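Local coordinates for protein similarities with probable monooxygenase (Photorhabdus luminescens, PDB 4HB9) that binds flavin-adenine dinucleotide and probably works as an FAD-dependent monooxygenase of the aromatic-ring hydroxylase type, at residues Cys268-Val271 and Gln272-Ile276; Pro256-Ile259 and Thr260-Ala264; Leu200-Asn203 and Phe204-Gly207. One frame throughout, in Å; residues are numbered along the deposited sequence.

Interaction 1: Cys268-Val271 and Gln272-Ile276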
loop_
_atom_site.group_PDB
_atom_site.type_symbol
_atom_site.label_atom_id
_atom_site.label_comp_id
_atom_site.label_asym_id
_atom_site.label_seq_id
_atom_site.Cartn_x
_atom_site.Cartn_y
_atom_site.Cartn_z
ATOM N N CYS A 268 13.963 -15.330 -10.728
ATOM C CA CYS A 268 13.332 -16.643 -10.670
ATOM C C CYS A 268 14.366 -17.736 -10.363
ATOM O O CYS A 268 14.179 -18.540 -9.460
ATOM C CB CYS A 268 12.630 -16.924 -12.004
ATOM S SG CYS A 268 11.325 -18.167 -11.938
ATOM N N ASP A 269 15.446 -17.754 -11.134
ATOM C CA ASP A 269 16.558 -18.667 -10.911
ATOM C C ASP A 269 17.092 -18.569 -9.498
ATOM O O ASP A 269 17.364 -19.562 -8.853
ATOM C CB ASP A 269 17.698 -18.354 -11.895
ATOM C CG ASP A 269 17.425 -18.881 -13.295
ATOM O OD1 ASP A 269 16.510 -19.734 -13.425
ATOM O OD2 ASP A 269 18.117 -18.431 -14.253
ATOM N N LEU A 270 17.246 -17.359 -9.012
ATOM C CA LEU A 270 17.777 -17.197 -7.675
ATOM C C LEU A 270 16.882 -17.816 -6.598
ATOM O O LEU A 270 17.376 -18.481 -5.695
ATOM C CB LEU A 270 18.031 -15.746 -7.392
ATOM C CG LEU A 270 18.782 -15.618 -6.070
ATOM C CD1 LEU A 270 19.933 -14.639 -6.223
ATOM C CD2 LEU A 270 17.810 -15.237 -4.993
ATOM N N VAL A 271 15.569 -17.605 -6.683
ATOM C CA VAL A 271 14.677 -18.141 -5.669
ATOM C C VAL A 271 14.683 -19.673 -5.749
ATOM O O VAL A 271 14.747 -20.377 -4.697
ATOM C CB VAL A 271 13.263 -17.568 -5.814
ATOM C CG1 VAL A 271 12.284 -18.270 -4.886
ATOM C CG2 VAL A 271 13.282 -16.075 -5.537
ATOM N N GLN A 272 14.656 -20.217 -6.964
ATOM C CA GLN A 272 14.753 -21.669 -7.099
ATOM C C GLN A 272 16.057 -22.200 -6.498
ATOM O O GLN A 272 16.053 -23.253 -5.867
ATOM C CB GLN A 272 14.640 -22.129 -8.557
ATOM C CG GLN A 272 13.263 -21.924 -9.145
ATOM C CD GLN A 272 13.187 -22.371 -10.600
ATOM O OE1 GLN A 272 13.297 -23.547 -10.904
ATOM N NE2 GLN A 272 12.995 -21.427 -11.490
ATOM N N SER A 273 17.164 -21.494 -6.707
ATOM C CA SER A 273 18.444 -21.892 -6.075
ATOM C C SER A 273 18.364 -21.905 -4.558
ATOM O O SER A 273 18.965 -22.777 -3.913
ATOM C CB SER A 273 19.616 -21.024 -6.524
ATOM O OG SER A 273 19.630 -19.758 -5.855
ATOM N N ARG A 274 17.605 -20.974 -3.982
ATOM C CA ARG A 274 17.430 -20.939 -2.529
ATOM C C ARG A 274 16.537 -22.082 -2.026
ATOM O O ARG A 274 16.591 -22.431 -0.851
ATOM C CB ARG A 274 16.857 -19.596 -2.097
ATOM C CG ARG A 274 17.774 -18.417 -2.399
ATOM C CD ARG A 274 19.046 -18.474 -1.563
ATOM N NE ARG A 274 19.851 -17.256 -1.665
ATOM C CZ ARG A 274 20.735 -16.999 -2.625
ATOM N NH1 ARG A 274 21.409 -15.858 -2.602
ATOM N NH2 ARG A 274 20.935 -17.860 -3.626
HETATM N N MSE A 275 15.740 -22.680 -2.918
HETATM C CA MSE A 275 14.806 -23.728 -2.533
HETATM C C MSE A 275 15.248 -25.114 -2.935
HETATM O O MSE A 275 14.420 -25.998 -3.070
HETATM C CB MSE A 275 13.449 -23.440 -3.186
HETATM C CG MSE A 275 12.879 -22.128 -2.678
HETATM SE SE MSE A 275 11.015 -21.846 -3.259
HETATM C CE MSE A 275 11.073 -22.342 -5.161
ATOM N N ILE A 276 16.546 -25.326 -3.129
ATOM C CA ILE A 276 17.023 -26.657 -3.498
ATOM C C ILE A 276 16.663 -27.560 -2.313
ATOM O O ILE A 276 16.943 -27.242 -1.151
ATOM C CB ILE A 276 18.540 -26.702 -3.778
ATOM C CG1 ILE A 276 18.895 -25.819 -4.982
ATOM C CG2 ILE A 276 18.974 -28.139 -4.085
ATOM C CD1 ILE A 276 20.354 -25.428 -5.057
#
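The guanidinium of Arg274 lies beside the branched end of Leu270, one turn earlier on helix 264-274. From CB, which lies 3.4 Å from Val271 O, the arginine side chain bends at chi2 (-67°), which sends it outward beside Leu270. Arg274 CG comes to 3.3 Å from Leu270 O and also touches Leu270 CD2. The guanidinium then lies across the leucine: Leu270 CD2 sits 4.1 Å above the guanidinium plane, over its centre, while Leu270 CG is nearest to Arg274 NH2 and Leu270 CD1 to Arg274 NH1. At the tip, NH1 is hydrogen-bonded to Ser254 O, and NH2 makes a weak bond to Ser273 OG of 3.2 Å. Leu270 meets the guanidinium because its CG stands anti to the backbone N (chi1 -171°), which directs the branched end along the helix toward Arg274.

Leu270 O accepts two bonds, from Arg274 N at 3.0 Å and from Ser273 OG at 2.6 Å, so the serine hydroxyl is turned back onto the helix backbone. Gln272 N binds Cys268 O in a nearly straight bond of 3.0 Å (173°), continuing the alpha-helical pattern, whereas the bond from Met275 N to Val271 O is weak, as the chain leaves helical geometry at that residue. Met275, a selenomethionine, still crosses Val271, its SE 4.1 Å from Val271 CG1.

Leu270 and Val271 press on Ile186 of strand 179-191, and Val271 also meets Trp246 and Tyr248 of strand 240-251. Leu255 of the preceding loop touches both Leu270 and Arg274. Cys268, Gln272 and Met275 pack on Val286 of helix 280-287, where Gln272 OE1 accepts from Gln287. The helix is thus wedged between the large mixed sheet and the next helix.

Interaction 2: Pro256-Ile259 and Thr260-Ala264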
loop_
_atom_site.group_PDB
_atom_site.type_symbol
_atom_site.label_atom_id
_atom_site.label_comp_id
_atom_site.label_asym_id
_atom_site.label_seq_id
_atom_site.Cartn_x
_atom_site.Cartn_y
_atom_site.Cartn_z
ATOM N N PRO A 256 22.678 -11.077 -3.677
ATOM C CA PRO A 256 23.520 -10.144 -4.424
ATOM C C PRO A 256 23.275 -8.686 -4.087
ATOM O O PRO A 256 22.122 -8.270 -3.908
ATOM C CB PRO A 256 23.109 -10.397 -5.882
ATOM C CG PRO A 256 22.670 -11.820 -5.887
ATOM C CD PRO A 256 21.939 -11.976 -4.585
ATOM N N ASP A 257 24.371 -7.923 -4.024
ATOM C CA ASP A 257 24.359 -6.480 -3.797
ATOM C C ASP A 257 23.404 -5.765 -4.728
ATOM O O ASP A 257 22.716 -4.850 -4.314
ATOM C CB ASP A 257 25.756 -5.879 -4.027
ATOM C CG ASP A 257 26.738 -6.272 -2.968
ATOM O OD1 ASP A 257 26.296 -6.689 -1.876
ATOM O OD2 ASP A 257 27.961 -6.166 -3.225
ATOM N N ASN A 258 23.374 -6.190 -5.983
ATOM C CA ASN A 258 22.565 -5.519 -6.997
ATOM C C ASN A 258 21.342 -6.326 -7.414
ATOM O O ASN A 258 20.893 -6.268 -8.559
ATOM C CB ASN A 258 23.439 -5.195 -8.208
ATOM C CG ASN A 258 23.883 -6.423 -8.954
ATOM O OD1 ASN A 258 24.096 -7.490 -8.365
ATOM N ND2 ASN A 258 24.028 -6.287 -10.269
ATOM N N ILE A 259 20.763 -7.044 -6.458
ATOM C CA ILE A 259 19.577 -7.847 -6.729
ATOM C C ILE A 259 18.473 -7.016 -7.371
ATOM O O ILE A 259 17.744 -7.502 -8.234
ATOM C CB ILE A 259 19.097 -8.579 -5.441
ATOM C CG1 ILE A 259 18.058 -9.628 -5.761
ATOM C CG2 ILE A 259 18.579 -7.603 -4.406
ATOM C CD1 ILE A 259 18.607 -10.765 -6.604
ATOM N N THR A 260 18.358 -5.741 -7.002
ATOM C CA THR A 260 17.289 -4.919 -7.569
ATOM C C THR A 260 17.446 -4.651 -9.079
ATOM O O THR A 260 16.478 -4.300 -9.745
ATOM C CB THR A 260 17.101 -3.596 -6.803
ATOM O OG1 THR A 260 18.359 -2.941 -6.690
ATOM C CG2 THR A 260 16.528 -3.868 -5.447
ATOM N N ASP A 261 18.634 -4.880 -9.621
ATOM C CA ASP A 261 18.850 -4.765 -11.066
ATOM C C ASP A 261 18.773 -6.102 -11.814
ATOM O O ASP A 261 19.018 -6.131 -13.012
ATOM C CB ASP A 261 20.204 -4.119 -11.353
ATOM C CG ASP A 261 20.317 -2.718 -10.793
ATOM O OD1 ASP A 261 19.291 -2.006 -10.711
ATOM O OD2 ASP A 261 21.444 -2.340 -10.430
ATOM N N PHE A 262 18.436 -7.200 -11.132
ATOM C CA PHE A 262 18.405 -8.510 -11.783
ATOM C C PHE A 262 17.223 -8.594 -12.768
ATOM O O PHE A 262 16.146 -8.080 -12.491
ATOM C CB PHE A 262 18.270 -9.637 -10.755
ATOM C CG PHE A 262 19.582 -10.213 -10.282
ATOM C CD1 PHE A 262 19.703 -11.567 -10.069
ATOM C CD2 PHE A 262 20.681 -9.407 -10.024
ATOM C CE1 PHE A 262 20.881 -12.127 -9.619
ATOM C CE2 PHE A 262 21.868 -9.959 -9.580
ATOM C CZ PHE A 262 21.973 -11.332 -9.400
ATOM N N SER A 263 17.415 -9.275 -13.892
ATOM C CA SER A 263 16.301 -9.621 -14.779
ATOM C C SER A 263 15.291 -10.505 -14.052
ATOM O O SER A 263 15.626 -11.180 -13.083
ATOM C CB SER A 263 16.810 -10.362 -16.019
ATOM O OG SER A 263 17.244 -11.665 -15.702
ATOM N N ALA A 264 14.057 -10.529 -14.549
ATOM C CA ALA A 264 13.015 -11.371 -13.964
ATOM C C ALA A 264 13.459 -12.827 -13.970
ATOM O O ALA A 264 13.240 -13.561 -13.006
ATOM C CB ALA A 264 11.702 -11.196 -14.720
HETATM O O HOH W 1 20.066 -4.238 -5.021
HETATM O O HOH W 2 23.609 -3.771 -11.607
#
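The Phe262 ring packs against three residues of the preceding turn, Pro256, Asn258 and Ile259. Ile259 CD1 lies over one face in a CH-pi contact, 3.9 Å from the ring centroid and 18° off the normal. With chi1 at -168° the ethyl branch of Ile259 runs beside its carbonyl carbon, and chi2 brings CD1 to the ring. Pro256 meets the far end of the phenyl group, Pro256 CG being 3.6 Å from Phe262 CZ, and the two side chains cross at about a right angle. Asn258 comes to the CE2 corner with OD1 at 3.5 Å, its amide turned nearly perpendicular to the ring.

Behind this first shell, the backbone sets the positions. Pro256 to Ile259 forms a type I beta turn that runs on into a short 3-10 segment, in which Asp261 N binds Asn258 O at 2.9 Å and Phe262 N binds Ile259 O at 3.0 Å. One water joins Asp257 O to Thr260 N, and another bridges Asn258 ND2 to Asp261 OD2. Farther out, Ile259 and Phe262 both touch Leu267, and Ser263 OG bonds to Ala266 N as the N-cap of helix 264-274.

The ring thus takes apolar contacts from Pro256 and Ile259 and also lies against polar atoms of Asn258, while main-chain bonds and bridging waters fix the backbone around it. This implies a connection between strand 240-251 and the helix that is ordered by its own local bonds as well as by packing.

Interaction 3: Leu200-Asn203 and Phe204-Gly207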
loop_
_atom_site.group_PDB
_atom_site.type_symbol
_atom_site.label_atom_id
_atom_site.label_comp_id
_atom_site.label_asym_id
_atom_site.label_seq_id
_atom_site.Cartn_x
_atom_site.Cartn_y
_atom_site.Cartn_z
ATOM N N LEU A 200 -1.201 -28.024 -8.985
ATOM C CA LEU A 200 -0.846 -27.610 -7.630
ATOM C C LEU A 200 -1.786 -28.240 -6.603
ATOM O O LEU A 200 -2.969 -28.378 -6.868
ATOM C CB LEU A 200 -0.905 -26.079 -7.532
ATOM C CG LEU A 200 0.166 -25.265 -8.260
ATOM C CD1 LEU A 200 -0.087 -23.771 -8.105
ATOM C CD2 LEU A 200 1.569 -25.568 -7.770
ATOM N N PRO A 201 -1.278 -28.583 -5.402
ATOM C CA PRO A 201 -2.193 -29.112 -4.369
ATOM C C PRO A 201 -3.244 -28.100 -3.889
ATOM O O PRO A 201 -3.034 -26.891 -3.998
ATOM C CB PRO A 201 -1.251 -29.511 -3.222
ATOM C CG PRO A 201 0.140 -29.323 -3.726
ATOM C CD PRO A 201 0.073 -28.357 -4.869
ATOM N N GLN A 202 -4.364 -28.582 -3.349
ATOM C CA GLN A 202 -5.498 -27.694 -3.020
ATOM C C GLN A 202 -5.168 -26.562 -2.049
ATOM O O GLN A 202 -5.699 -25.462 -2.192
ATOM C CB GLN A 202 -6.687 -28.493 -2.484
ATOM C CG GLN A 202 -7.474 -29.201 -3.580
ATOM C CD GLN A 202 -8.573 -30.091 -3.038
ATOM O OE1 GLN A 202 -9.183 -29.786 -2.011
ATOM N NE2 GLN A 202 -8.845 -31.194 -3.736
ATOM N N ASN A 203 -4.282 -26.808 -1.086
ATOM C CA ASN A 203 -3.891 -25.753 -0.133
ATOM C C ASN A 203 -3.227 -24.519 -0.770
ATOM O O ASN A 203 -3.130 -23.468 -0.131
ATOM C CB ASN A 203 -3.016 -26.311 0.996
ATOM C CG ASN A 203 -1.771 -26.996 0.494
ATOM O OD1 ASN A 203 -1.762 -27.554 -0.591
ATOM N ND2 ASN A 203 -0.725 -26.979 1.289
ATOM N N PHE A 204 -2.802 -24.628 -2.027
ATOM C CA PHE A 204 -2.254 -23.477 -2.737
ATOM C C PHE A 204 -3.343 -22.590 -3.339
ATOM O O PHE A 204 -3.075 -21.445 -3.695
ATOM C CB PHE A 204 -1.317 -23.933 -3.856
ATOM C CG PHE A 204 0.031 -24.388 -3.382
ATOM C CD1 PHE A 204 0.156 -25.432 -2.482
ATOM C CD2 PHE A 204 1.178 -23.793 -3.861
ATOM C CE1 PHE A 204 1.400 -25.866 -2.059
ATOM C CE2 PHE A 204 2.425 -24.226 -3.447
ATOM C CZ PHE A 204 2.540 -25.255 -2.537
ATOM N N ARG A 205 -4.558 -23.114 -3.458
ATOM C CA ARG A 205 -5.618 -22.446 -4.228
ATOM C C ARG A 205 -6.906 -22.119 -3.451
ATOM O O ARG A 205 -7.811 -21.495 -4.004
ATOM C CB ARG A 205 -5.974 -23.336 -5.411
ATOM C CG ARG A 205 -4.744 -23.883 -6.118
ATOM C CD ARG A 205 -5.081 -24.808 -7.267
ATOM N NE ARG A 205 -5.176 -26.225 -6.899
ATOM C CZ ARG A 205 -6.312 -26.886 -6.658
ATOM N NH1 ARG A 205 -7.494 -26.272 -6.698
ATOM N NH2 ARG A 205 -6.266 -28.183 -6.372
ATOM N N ASP A 206 -6.982 -22.529 -2.185
ATOM C CA ASP A 206 -8.227 -22.434 -1.416
ATOM C C ASP A 206 -8.443 -21.098 -0.706
ATOM O O ASP A 206 -9.477 -20.903 -0.072
ATOM C CB ASP A 206 -8.367 -23.609 -0.428
ATOM C CG ASP A 206 -7.313 -23.606 0.682
ATOM O OD1 ASP A 206 -6.631 -22.577 0.891
ATOM O OD2 ASP A 206 -7.168 -24.654 1.357
ATOM N N GLY A 207 -7.487 -20.179 -0.803
ATOM C CA GLY A 207 -7.658 -18.861 -0.197
ATOM C C GLY A 207 -7.125 -18.706 1.221
ATOM O O GLY A 207 -7.187 -17.611 1.785
#
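Arg205 reaches back to Leu200 O, which takes a bond from NE at 3.1 Å and a weak one from NH2 at 3.3 Å. The carbonyl oxygen lies close to the guanidinium plane, although NE itself stands above the plane of the carbonyl group. A bend at chi3 (-91°) brings the guanidinium round to this oxygen. Its flat face then rests on Gln202, with CA 3.4 Å above the plane and toward the rim, and NH2 is 3.2 Å from CG of the same glutamine.

Two main-chain bonds close the turn beneath it. Phe204 N donates to Pro201 O at 3.0 Å and Arg205 N to Gln202 O at 2.9 Å, both in an i to i+3 pattern. The Asp206 carboxylate lies against Asn203 CA through OD2, which also makes a salt bridge with Arg79, while OD1 accepts from Thr208 N.

The apolar side is built round Phe204. Pro201 CD lies over one ring face, 4.2 Å from the centroid, in a CH-pi contact, and the two side chains run side by side. Asn203 OD1 approaches the ring at its edge, in plane, 3.4 Å from Phe204 CD1, while its ND2 is hydrogen-bonded to Tyr81 OH. Leu200 CB adds a looser contact with Phe204 CB, and both side chains reach Ile244 of strand 240-251. Pro201 and Phe204 also touch Ser281 of helix 280-287.

Two successive i to i+3 bonds make a compact turn. It carries the chain from helix 194-199 toward strand 210-212, and so into the mixed sheet of a flavoprotein that probably belongs with the aromatic-ring hydroxylases.

How the interactions relate
Interactions 2 and 1 follow one another along the chain: interaction 2 leads into helix 264-274 and interaction 1 closes it. Their centres are 14 Å apart, and they meet directly: Leu270 CD1 packs 3.7 Å from Pro256 CD and 4.1 Å from Ile259 CD1. Interaction 3 comes earlier in the sequence and touches neither; its nearest atoms lie about 9 Å from interaction 1 and about 17 Å from interaction 2. Helix 280-287 nevertheless packs against both 1 and 3, as does strand 240-251. None of the three touches the flavin: the Thr260 side chain is about 13 Å from FAD, and that of Asp206 about 12 Å from the side chain of FAD-binding His46.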